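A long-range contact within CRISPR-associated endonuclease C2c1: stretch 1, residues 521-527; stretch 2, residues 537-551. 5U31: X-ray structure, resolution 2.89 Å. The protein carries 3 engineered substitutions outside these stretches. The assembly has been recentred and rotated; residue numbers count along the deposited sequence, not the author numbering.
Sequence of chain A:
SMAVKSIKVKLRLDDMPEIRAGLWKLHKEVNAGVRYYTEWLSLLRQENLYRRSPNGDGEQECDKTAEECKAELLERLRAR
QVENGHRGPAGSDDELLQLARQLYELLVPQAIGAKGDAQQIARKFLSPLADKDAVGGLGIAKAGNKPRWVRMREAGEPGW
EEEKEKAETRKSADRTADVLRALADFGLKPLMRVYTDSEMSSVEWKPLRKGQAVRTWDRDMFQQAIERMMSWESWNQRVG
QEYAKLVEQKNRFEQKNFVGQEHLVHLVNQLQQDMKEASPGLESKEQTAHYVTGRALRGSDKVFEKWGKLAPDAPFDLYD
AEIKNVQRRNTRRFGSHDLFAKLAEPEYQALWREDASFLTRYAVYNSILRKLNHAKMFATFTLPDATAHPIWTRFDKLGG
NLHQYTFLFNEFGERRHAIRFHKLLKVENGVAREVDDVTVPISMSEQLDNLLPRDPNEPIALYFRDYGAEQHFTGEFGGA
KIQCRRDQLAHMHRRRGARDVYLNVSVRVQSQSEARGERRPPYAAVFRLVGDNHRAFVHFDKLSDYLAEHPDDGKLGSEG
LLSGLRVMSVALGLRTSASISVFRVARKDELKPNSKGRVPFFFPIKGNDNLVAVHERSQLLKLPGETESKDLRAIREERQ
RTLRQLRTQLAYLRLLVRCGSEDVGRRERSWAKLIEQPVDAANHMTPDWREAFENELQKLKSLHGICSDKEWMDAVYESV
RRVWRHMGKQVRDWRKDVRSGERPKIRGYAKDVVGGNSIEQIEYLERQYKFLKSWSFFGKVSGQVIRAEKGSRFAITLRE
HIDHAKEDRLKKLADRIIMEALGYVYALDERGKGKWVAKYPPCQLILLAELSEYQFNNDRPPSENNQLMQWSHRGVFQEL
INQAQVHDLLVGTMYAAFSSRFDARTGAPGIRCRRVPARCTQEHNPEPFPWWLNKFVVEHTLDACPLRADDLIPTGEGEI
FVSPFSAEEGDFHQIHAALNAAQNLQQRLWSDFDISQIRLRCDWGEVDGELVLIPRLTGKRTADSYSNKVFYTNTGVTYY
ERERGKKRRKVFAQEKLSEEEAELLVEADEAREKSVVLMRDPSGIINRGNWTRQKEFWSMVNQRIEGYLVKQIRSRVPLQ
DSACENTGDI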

# COMPACT_ATOMS: atom_id res chain seq x y z
N PRO A 521 -16.05 23.14 -0.36
CA PRO A 521 -17.19 23.27 0.54
C PRO A 521 -16.92 24.36 1.57
O PRO A 521 -15.76 24.66 1.89
CB PRO A 521 -17.28 21.89 1.19
CG PRO A 521 -16.63 20.97 0.22
CD PRO A 521 -15.53 21.77 -0.40
N PRO A 522 -17.98 24.98 2.11
CA PRO A 522 -17.76 26.08 3.06
C PRO A 522 -17.01 25.65 4.31
O PRO A 522 -16.30 26.47 4.90
CB PRO A 522 -19.18 26.54 3.38
CG PRO A 522 -20.03 25.34 3.14
CD PRO A 522 -19.40 24.63 1.97
N TYR A 523 -17.14 24.39 4.71
CA TYR A 523 -16.44 23.90 5.90
C TYR A 523 -14.99 23.53 5.63
O TYR A 523 -14.31 23.08 6.56
CB TYR A 523 -17.18 22.70 6.49
CG TYR A 523 -17.63 21.68 5.48
CD1 TYR A 523 -16.75 20.72 4.99
CD2 TYR A 523 -18.94 21.65 5.03
CE1 TYR A 523 -17.16 19.78 4.07
CE2 TYR A 523 -19.37 20.71 4.11
CZ TYR A 523 -18.47 19.78 3.63
OH TYR A 523 -18.89 18.84 2.72
N ALA A 524 -14.50 23.70 4.41
CA ALA A 524 -13.10 23.42 4.13
C ALA A 524 -12.18 24.52 4.63
O ALA A 524 -10.98 24.27 4.82
CB ALA A 524 -12.89 23.20 2.63
N ALA A 525 -12.70 25.73 4.86
CA ALA A 525 -11.91 26.83 5.39
C ALA A 525 -11.65 26.71 6.88
O ALA A 525 -10.91 27.53 7.44
CB ALA A 525 -12.60 28.16 5.10
N VAL A 526 -12.23 25.71 7.54
CA VAL A 526 -12.09 25.53 8.98
C VAL A 526 -10.99 24.51 9.27
O VAL A 526 -10.30 24.60 10.29
CB VAL A 526 -13.43 25.11 9.61
CG1 VAL A 526 -13.30 24.92 11.11
CG2 VAL A 526 -14.48 26.16 9.33
N PHE A 527 -10.82 23.55 8.37
CA PHE A 527 -9.84 22.49 8.53
C PHE A 527 -8.74 22.65 7.49
O PHE A 527 -9.00 22.57 6.28
CB PHE A 527 -10.49 21.11 8.40
CG PHE A 527 -11.61 20.89 9.36
CD1 PHE A 527 -11.39 20.93 10.73
CD2 PHE A 527 -12.89 20.64 8.90
CE1 PHE A 527 -12.41 20.73 11.61
CE2 PHE A 527 -13.93 20.44 9.79
CZ PHE A 527 -13.69 20.48 11.15
N PHE A 537 -5.37 20.23 10.51
CA PHE A 537 -5.18 21.32 11.46
C PHE A 537 -6.43 22.19 11.45
O PHE A 537 -6.97 22.51 10.39
CB PHE A 537 -3.93 22.15 11.12
CG PHE A 537 -2.63 21.43 11.37
CD1 PHE A 537 -2.10 21.35 12.65
CD2 PHE A 537 -1.94 20.83 10.32
CE1 PHE A 537 -0.91 20.68 12.88
CE2 PHE A 537 -0.75 20.17 10.55
CZ PHE A 537 -0.23 20.09 11.83
N VAL A 538 -6.88 22.58 12.64
CA VAL A 538 -8.12 23.32 12.81
C VAL A 538 -7.83 24.81 12.84
O VAL A 538 -6.94 25.27 13.58
CB VAL A 538 -8.85 22.89 14.09
CG1 VAL A 538 -9.95 23.87 14.43
CG2 VAL A 538 -9.42 21.50 13.93
N HIS A 539 -8.57 25.58 12.05
CA HIS A 539 -8.56 27.04 12.12
C HIS A 539 -9.45 27.46 13.28
O HIS A 539 -10.64 27.74 13.10
CB HIS A 539 -9.02 27.65 10.81
CG HIS A 539 -7.97 27.70 9.75
ND1 HIS A 539 -7.32 28.87 9.40
CD2 HIS A 539 -7.44 26.73 8.96
CE1 HIS A 539 -6.44 28.61 8.45
NE2 HIS A 539 -6.50 27.33 8.16
N PHE A 540 -8.87 27.53 14.48
CA PHE A 540 -9.65 27.87 15.66
C PHE A 540 -10.23 29.28 15.58
O PHE A 540 -11.24 29.55 16.25
CB PHE A 540 -8.79 27.72 16.92
CG PHE A 540 -8.17 26.36 17.08
CD1 PHE A 540 -8.91 25.31 17.59
CD2 PHE A 540 -6.85 26.14 16.72
CE1 PHE A 540 -8.34 24.05 17.74
CE2 PHE A 540 -6.28 24.89 16.86
CZ PHE A 540 -7.03 23.85 17.37
N ASP A 541 -9.64 30.16 14.79
CA ASP A 541 -10.19 31.50 14.62
C ASP A 541 -11.57 31.46 13.97
O ASP A 541 -12.48 32.19 14.36
CB ASP A 541 -9.25 32.36 13.78
CG ASP A 541 -8.15 33.01 14.60
OD1 ASP A 541 -8.21 32.91 15.84
OD2 ASP A 541 -7.24 33.61 14.00
N LYS A 542 -11.74 30.58 12.98
CA LYS A 542 -12.87 30.68 12.06
C LYS A 542 -14.08 29.85 12.47
O LYS A 542 -15.18 30.11 11.97
CB LYS A 542 -12.42 30.26 10.65
CG LYS A 542 -11.24 31.05 10.12
CD LYS A 542 -10.74 30.51 8.79
CE LYS A 542 -9.52 31.27 8.30
NZ LYS A 542 -9.02 30.77 6.99
N LEU A 543 -13.92 28.86 13.35
CA LEU A 543 -15.07 28.01 13.65
C LEU A 543 -16.06 28.65 14.61
O LEU A 543 -17.15 28.10 14.81
CB LEU A 543 -14.61 26.65 14.20
CG LEU A 543 -13.68 26.56 15.41
CD1 LEU A 543 -14.45 26.66 16.70
CD2 LEU A 543 -12.97 25.24 15.37
N SER A 544 -15.72 29.79 15.22
CA SER A 544 -16.70 30.50 16.03
C SER A 544 -17.78 31.11 15.15
O SER A 544 -18.97 31.03 15.48
CB SER A 544 -16.01 31.58 16.87
OG SER A 544 -15.27 32.46 16.04
N ASP A 545 -17.39 31.71 14.02
CA ASP A 545 -18.34 32.31 13.09
C ASP A 545 -19.04 31.26 12.23
O ASP A 545 -20.17 31.49 11.79
CB ASP A 545 -17.65 33.32 12.19
CG ASP A 545 -17.14 34.52 12.95
OD1 ASP A 545 -17.79 34.91 13.95
OD2 ASP A 545 -16.09 35.08 12.55
N TYR A 546 -18.37 30.14 11.96
CA TYR A 546 -18.97 29.10 11.13
C TYR A 546 -20.22 28.52 11.79
O TYR A 546 -21.26 28.37 11.14
CB TYR A 546 -17.94 28.00 10.84
CG TYR A 546 -18.47 26.89 9.95
CD1 TYR A 546 -18.37 26.97 8.57
CD2 TYR A 546 -19.06 25.76 10.50
CE1 TYR A 546 -18.85 25.96 7.76
CE2 TYR A 546 -19.55 24.75 9.69
CZ TYR A 546 -19.44 24.85 8.32
OH TYR A 546 -19.93 23.84 7.53
N LEU A 547 -20.13 28.20 13.08
CA LEU A 547 -21.31 27.72 13.79
C LEU A 547 -22.42 28.75 13.79
O LEU A 547 -23.61 28.40 13.78
CB LEU A 547 -20.95 27.33 15.22
CG LEU A 547 -20.54 25.87 15.44
CD1 LEU A 547 -20.45 25.59 16.92
CD2 LEU A 547 -21.53 24.94 14.77
N ALA A 548 -22.06 30.04 13.81
CA ALA A 548 -23.07 31.08 13.71
C ALA A 548 -23.74 31.07 12.33
O ALA A 548 -24.96 31.24 12.22
CB ALA A 548 -22.45 32.45 13.99
N GLU A 549 -22.95 30.84 11.28
CA GLU A 549 -23.48 30.77 9.92
C GLU A 549 -24.04 29.40 9.58
O GLU A 549 -24.80 29.29 8.60
CB GLU A 549 -22.38 31.13 8.92
CG GLU A 549 -22.10 32.62 8.79
CD GLU A 549 -23.12 33.33 7.91
OE1 GLU A 549 -23.75 32.65 7.07
OE2 GLU A 549 -23.28 34.56 8.06
N HIS A 550 -23.70 28.36 10.33
CA HIS A 550 -24.13 26.99 10.03
C HIS A 550 -24.58 26.31 11.31
O HIS A 550 -23.88 25.43 11.85
CB HIS A 550 -23.01 26.21 9.35
CG HIS A 550 -22.50 26.86 8.10
ND1 HIS A 550 -22.85 26.43 6.84
CD2 HIS A 550 -21.65 27.90 7.92
CE1 HIS A 550 -22.24 27.17 5.94
NE2 HIS A 550 -21.51 28.07 6.57
N PRO A 551 -25.74 26.66 11.83
CA PRO A 551 -26.22 26.04 13.06
C PRO A 551 -26.85 24.68 12.80
O PRO A 551 -27.46 24.44 11.75
CB PRO A 551 -27.26 27.04 13.59
CG PRO A 551 -27.33 28.16 12.55
CD PRO A 551 -26.71 27.63 11.31

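What holds the two backbones together? Phe-527 and Val-538 face each other as an antiparallel, non-hydrogen-bonded pair, their CA atoms 4.7 Å apart. The one hydrogen bond across the contact lies beside this pair: His-539 N donates to Val-526 O over 2.7 Å, and its angle of 172° makes it nearly straight. Two CA-H...O contacts support the bridge, Phe-527 CA to Phe-537 O at 3.4 Å and Val-538 CA to Val-526 O at 3.6 Å, so Val-526 O serves both neighbours.

How do the side chains of the bridged pair fit? Both lie on the same face of the sheet, and there Val-538 CG2 comes within 3.8 Å of Phe-527 CD1. The methyl group meets the edge of the ring, near its plane, rather than covering its face.

What fills the hollow beside the helix? Val-526 does, and it has more area covered by the opposing stretch than any other residue here. Although its CA-to-CB bond points away, its two methyls still reach the helix: CG1 lies 3.8 Å from Leu-543 CB, and CG2 lies 4.0 Å from Tyr-546 CD1. These are apolar contacts, shape fitted to shape without directional bonding.

Where does the long ring of Tyr-546 go? The CA-to-CB bond of Tyr-546 points toward the first stretch, with chi1 in the t well, and the ring lies along Pro-522, Tyr-523 and Val-526. Its tip is tightly placed, with Tyr-546 OH 3.2 Å from Tyr-523 CB, while Tyr-546 CE1 sits 3.9 Å from Pro-522 O. Farther along, Pro-522 CG rests 4.0 Å from His-550 CE1, just past the helix.

What covers the exposed flank? The extended chain of Lys-542 passes Ala-525, its CD 3.3 Å from Ala-525 O. That same oxygen lies over one face of the His-539 ring, 3.7 Å from His-539 CG.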